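PDB 3TZG: hypothetical protein BVU_2266 from Bacteroides vulgatus, which is of unknown function but folds as a porin-like beta barrel. Local coordinates for residues Val142-Glu145 and Ser149-Ser152; Lys127-Gln132 and Glu138-Phe143. All coordinates share one frame; numbering follows the deposited sequence.

In the fold
Following the chain from the N terminus, interaction 2 comes first: strand 120-130 turns back as strand 136-145, and pairing of 127-132 with 138-143 closes the short loop between them. Interaction 1 follows at once, where 142-145 pairs with 149-152 across a short turn. The two hairpins succeed one another, neither enclosing the other; they share Val142 and Phe143, and strand 136-145 is the middle strand of this antiparallel meander. Their centres lie about 16 Å apart, interaction 1 towards the surface and interaction 2 nearer the centre of the chain. Together they join strands 120-130, 136-145 and 150-158 as consecutive staves of the barrel wall.

Interaction 1 (Val142-Glu145 and Ser149-Ser152); sequences VFTE and SVSS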
loop_
_atom_site.group_PDB
_atom_site.type_symbol
_atom_site.label_atom_id
_atom_site.label_comp_id
_atom_site.label_asym_id
_atom_site.label_seq_id
_atom_site.Cartn_x
_atom_site.Cartn_y
_atom_site.Cartn_z
ATOM N N VAL A 142 -7.733 2.122 -13.005
ATOM C CA VAL A 142 -8.935 2.677 -13.600
ATOM C C VAL A 142 -9.943 2.857 -12.497
ATOM O O VAL A 142 -10.260 1.895 -11.795
ATOM C CB VAL A 142 -9.491 1.827 -14.765
ATOM C CG1 VAL A 142 -10.771 2.441 -15.338
ATOM C CG2 VAL A 142 -8.442 1.649 -15.855
ATOM N N PHE A 143 -10.454 4.096 -12.354
ATOM C CA PHE A 143 -11.464 4.479 -11.363
ATOM C C PHE A 143 -12.779 4.757 -12.038
ATOM O O PHE A 143 -12.853 5.654 -12.881
ATOM C CB PHE A 143 -11.012 5.716 -10.570
ATOM C CG PHE A 143 -9.727 5.560 -9.793
ATOM C CD1 PHE A 143 -8.496 5.780 -10.403
ATOM C CD2 PHE A 143 -9.749 5.209 -8.441
ATOM C CE1 PHE A 143 -7.308 5.636 -9.679
ATOM C CE2 PHE A 143 -8.565 5.065 -7.716
ATOM C CZ PHE A 143 -7.351 5.285 -8.336
ATOM N N THR A 144 -13.817 3.971 -11.704
ATOM C CA THR A 144 -15.160 4.204 -12.229
ATOM C C THR A 144 -16.010 4.736 -11.077
ATOM O O THR A 144 -16.079 4.114 -10.011
ATOM C CB THR A 144 -15.758 2.974 -12.901
ATOM O OG1 THR A 144 -14.895 2.564 -13.953
ATOM C CG2 THR A 144 -17.128 3.259 -13.485
ATOM N N GLU A 145 -16.591 5.925 -11.279
ATOM C CA GLU A 145 -17.432 6.582 -10.286
ATOM C C GLU A 145 -18.879 6.154 -10.495
ATOM O O GLU A 145 -19.199 5.592 -11.545
ATOM C CB GLU A 145 -17.265 8.105 -10.363
ATOM C CG GLU A 145 -15.903 8.602 -9.890
ATOM C CD GLU A 145 -15.613 8.463 -8.407
ATOM O OE1 GLU A 145 -16.558 8.596 -7.598
ATOM O OE2 GLU A 145 -14.427 8.285 -8.048
ATOM N N SER A 149 -18.522 7.936 -14.751
ATOM C CA SER A 149 -17.381 8.752 -15.190
ATOM C C SER A 149 -16.081 8.000 -14.844
ATOM O O SER A 149 -15.973 7.390 -13.769
ATOM C CB SER A 149 -17.409 10.136 -14.555
ATOM O OG SER A 149 -17.112 10.071 -13.171
ATOM N N VAL A 150 -15.117 8.005 -15.773
ATOM C CA VAL A 150 -13.892 7.224 -15.648
ATOM C C VAL A 150 -12.662 8.102 -15.660
ATOM O O VAL A 150 -12.520 8.995 -16.492
ATOM C CB VAL A 150 -13.842 6.198 -16.811
ATOM C CG1 VAL A 150 -12.523 5.447 -16.857
ATOM C CG2 VAL A 150 -15.003 5.216 -16.728
ATOM N N SER A 151 -11.764 7.825 -14.733
ATOM C CA SER A 151 -10.436 8.414 -14.652
ATOM C C SER A 151 -9.432 7.285 -14.569
ATOM O O SER A 151 -9.804 6.164 -14.191
ATOM C CB SER A 151 -10.314 9.365 -13.477
ATOM O OG SER A 151 -10.562 8.696 -12.260
ATOM N N SER A 152 -8.191 7.540 -14.986
ATOM C CA SER A 152 -7.152 6.515 -14.939
ATOM C C SER A 152 -5.778 7.110 -14.647
ATOM O O SER A 152 -5.561 8.333 -14.780
ATOM C CB SER A 152 -7.094 5.746 -16.247
ATOM O OG SER A 152 -6.724 6.613 -17.308
#
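With chi1 at 179° in Val142 and 173° in Val150, each valine sets its CG1 methyl opposite its own backbone N, and the two methyls meet at a slant on one face of the sheet, a diagonal contact with Val142 CG1 lying 3.8 Å from Val150 CG1. The other methyl of Val150 turns towards its cross-strand partner Thr144, with Val150 CG2 3.8 Å from Thr144 OG1, a van der Waals touch. Val142 and Thr144 sit in antiparallel non-hydrogen-bonded pairs, opposite Ser152 and Val150, and these four side chains emerge on one face; beta-branched residues suit it because they favour an extended backbone and cover it with methyls.

Phe143 and Ser151, on the other face, form the hydrogen-bonded pair. Phe143 N donates to Ser151 O at 2.8 Å, nearly straight at 170°, and Ser151 N returns a bond of 3.1 Å to Phe143 O. That oxygen also receives a CA-H contact from Val150, its CA being 3.3 Å from Phe143 O. The small Ser151 side chain fits against the base of its large partner, its OG 3.5 Å from Phe143 CB, while the carbonyl of Ser151 lies at the edge of the aromatic ring.

Next to the turn, Glu145 N donates to Ser149 O at 3.0 Å. Ser149 OG rests on the aliphatic start of the glutamate chain, which bends about its CB-CG bond and carries its carboxylate away to a salt bridge with Lys122.

These bonds make a beta hairpin of strands 136-145 and 150-158 at the protein surface. Strand 120-130 flanks it, bonding through Gln125 and Lys123 to the backbones of Val142 and Thr144 and packing Val124 against Phe143; Asn209, just past strand 199-208, bonds to Ser152.

Interaction 2 (Lys127-Gln132 and Glu138-Phe143); sequences KYVFDQ and EVMTVF
Lys127 and Met140 exchange two backbone bonds, Lys127 N to Met140 O at 2.7 Å and Met140 N to Lys127 O at 2.9 Å. Val129 and Glu138 do the same, Val129 N reaching Glu138 O at 2.9 Å and Glu138 N reaching Val129 O at 3.2 Å. All four N-H groups and carbonyls are thereby satisfied. Between them, Tyr128 and Val139 form a non-hydrogen-bonded pair joined by side chains: Val139 CG1 lies over one ring face in a CH-pi contact, 3.7 Å from the Tyr128 ring centroid. Their backbone groups point outward, to Ile106 for Tyr128 and Thr155 for Val139, joining the hairpin to strands 105-114 and 150-158. This is a beta hairpin in the barrel wall, with Tyr128 turned to the side where Phe187 of helix 181-188 meets its ring. Tyr128 OH bonds to the carbonyl of Asp177 and accepts a bond from a water, whose oxygen is 3.3 Å from Tyr128 OH; that water is also hydrogen-bonded to Thr141 OG1, at 2.7 Å. Replacing this tyrosine by alanine would probably uncover the Val139 methyls on the ring side and leave both the Asp177 carbonyl and the water without their hydroxyl partner. On the opposite face Met140, present as selenomethionine, bends back until its CE methyl packs 3.6 Å from Val129 CG2. Glu138 directs OE1 to a hydrogen bond with His154.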
loop_
_atom_site.group_PDB
_atom_site.type_symbol
_atom_site.label_atom_id
_atom_site.label_comp_id
_atom_site.label_asym_id
_atom_site.label_seq_id
_atom_site.Cartn_x
_atom_site.Cartn_y
_atom_site.Cartn_z
ATOM N N LYS A 127 -3.742 -2.957 -12.104
ATOM C CA LYS A 127 -2.855 -3.922 -12.741
ATOM C C LYS A 127 -1.430 -3.639 -12.313
ATOM O O LYS A 127 -0.957 -2.540 -12.553
ATOM C CB LYS A 127 -3.003 -3.840 -14.268
ATOM C CG LYS A 127 -2.407 -5.016 -15.010
ATOM C CD LYS A 127 -2.474 -4.808 -16.520
ATOM C CE LYS A 127 -1.822 -5.960 -17.245
ATOM N NZ LYS A 127 -1.720 -5.702 -18.704
ATOM N N TYR A 128 -0.757 -4.589 -11.650
ATOM C CA TYR A 128 0.628 -4.446 -11.189
ATOM C C TYR A 128 1.480 -5.336 -12.051
ATOM O O TYR A 128 1.260 -6.543 -12.053
ATOM C CB TYR A 128 0.746 -4.785 -9.692
ATOM C CG TYR A 128 -0.002 -3.811 -8.807
ATOM C CD1 TYR A 128 -1.393 -3.835 -8.728
ATOM C CD2 TYR A 128 0.679 -2.866 -8.045
ATOM C CE1 TYR A 128 -2.089 -2.886 -7.983
ATOM C CE2 TYR A 128 -0.005 -1.917 -7.287
ATOM C CZ TYR A 128 -1.389 -1.934 -7.260
ATOM O OH TYR A 128 -2.069 -1.040 -6.483
ATOM N N VAL A 129 2.387 -4.732 -12.852
ATOM C CA VAL A 129 3.264 -5.431 -13.804
ATOM C C VAL A 129 4.715 -5.360 -13.299
ATOM O O VAL A 129 5.191 -4.287 -12.931
ATOM C CB VAL A 129 3.087 -4.816 -15.210
ATOM C CG1 VAL A 129 4.105 -5.369 -16.199
ATOM C CG2 VAL A 129 1.668 -5.056 -15.716
ATOM N N PHE A 130 5.387 -6.522 -13.247
ATOM C CA PHE A 130 6.752 -6.702 -12.715
ATOM C C PHE A 130 7.712 -7.124 -13.794
ATOM O O PHE A 130 7.302 -7.824 -14.727
ATOM C CB PHE A 130 6.752 -7.785 -11.602
ATOM C CG PHE A 130 5.828 -7.493 -10.445
ATOM C CD1 PHE A 130 4.457 -7.712 -10.553
ATOM C CD2 PHE A 130 6.319 -6.952 -9.267
ATOM C CE1 PHE A 130 3.596 -7.355 -9.515
ATOM C CE2 PHE A 130 5.460 -6.616 -8.220
ATOM C CZ PHE A 130 4.112 -6.833 -8.341
ATOM N N ASP A 131 8.984 -6.773 -13.657
ATOM C CA ASP A 131 10.000 -7.173 -14.623
ATOM C C ASP A 131 10.570 -8.590 -14.280
ATOM O O ASP A 131 10.081 -9.255 -13.358
ATOM C CB ASP A 131 11.129 -6.119 -14.685
ATOM C CG ASP A 131 11.918 -5.884 -13.409
ATOM O OD1 ASP A 131 11.882 -6.765 -12.513
ATOM O OD2 ASP A 131 12.614 -4.844 -13.326
ATOM N N GLN A 132 11.604 -9.031 -15.026
ATOM C CA GLN A 132 12.259 -10.328 -14.844
ATOM C C GLN A 132 12.787 -10.498 -13.403
ATOM O O GLN A 132 12.649 -11.578 -12.843
ATOM C CB GLN A 132 13.416 -10.477 -15.840
ATOM C CG GLN A 132 12.991 -10.410 -17.299
ATOM C CD GLN A 132 13.297 -11.697 -17.983
ATOM O OE1 GLN A 132 14.466 -12.089 -18.139
ATOM N NE2 GLN A 132 12.259 -12.392 -18.417
ATOM N N GLU A 138 5.390 -1.090 -13.448
ATOM C CA GLU A 138 4.231 -0.257 -13.807
ATOM C C GLU A 138 2.992 -0.651 -13.069
ATOM O O GLU A 138 2.782 -1.834 -12.776
ATOM C CB GLU A 138 3.921 -0.342 -15.300
ATOM C CG GLU A 138 4.996 0.130 -16.239
ATOM C CD GLU A 138 4.704 -0.193 -17.687
ATOM O OE1 GLU A 138 3.550 -0.552 -18.017
ATOM O OE2 GLU A 138 5.633 -0.028 -18.508
ATOM N N VAL A 139 2.159 0.342 -12.794
ATOM C CA VAL A 139 0.857 0.178 -12.148
ATOM C C VAL A 139 -0.172 0.938 -12.969
ATOM O O VAL A 139 0.005 2.121 -13.239
ATOM C CB VAL A 139 0.808 0.607 -10.659
ATOM C CG1 VAL A 139 -0.562 0.268 -10.040
ATOM C CG2 VAL A 139 1.961 0.006 -9.850
HETATM N N MSE A 140 -1.221 0.257 -13.389
HETATM C CA MSE A 140 -2.321 0.847 -14.145
HETATM C C MSE A 140 -3.581 0.751 -13.322
HETATM O O MSE A 140 -3.914 -0.338 -12.834
HETATM C CB MSE A 140 -2.495 0.178 -15.502
HETATM C CG MSE A 140 -1.380 0.499 -16.450
HETATM SE SE MSE A 140 -0.433 -1.085 -17.042
HETATM C CE MSE A 140 0.351 -1.722 -15.413
ATOM N N THR A 141 -4.242 1.907 -13.099
ATOM C CA THR A 141 -5.446 1.975 -12.288
ATOM C C THR A 141 -6.523 2.695 -13.031
ATOM O O THR A 141 -6.273 3.749 -13.613
ATOM C CB THR A 141 -5.198 2.646 -10.944
ATOM O OG1 THR A 141 -3.938 2.265 -10.394
ATOM C CG2 THR A 141 -6.275 2.328 -9.956
ATOM N N VAL A 142 -7.733 2.122 -13.005
ATOM C CA VAL A 142 -8.935 2.677 -13.600
ATOM C C VAL A 142 -9.943 2.857 -12.497
ATOM O O VAL A 142 -10.260 1.895 -11.795
ATOM C CB VAL A 142 -9.491 1.827 -14.765
ATOM C CG1 VAL A 142 -10.771 2.441 -15.338
ATOM C CG2 VAL A 142 -8.442 1.649 -15.855
ATOM N N PHE A 143 -10.454 4.096 -12.354
ATOM C CA PHE A 143 -11.464 4.479 -11.363
ATOM C C PHE A 143 -12.779 4.757 -12.038
ATOM O O PHE A 143 -12.853 5.654 -12.881
ATOM C CB PHE A 143 -11.012 5.716 -10.570
ATOM C CG PHE A 143 -9.727 5.560 -9.793
ATOM C CD1 PHE A 143 -8.496 5.780 -10.403
ATOM C CD2 PHE A 143 -9.749 5.209 -8.441
ATOM C CE1 PHE A 143 -7.308 5.636 -9.679
ATOM C CE2 PHE A 143 -8.565 5.065 -7.716
ATOM C CZ PHE A 143 -7.351 5.285 -8.336
HETATM O O HOH W 1 -4.131 1.025 -8.010
#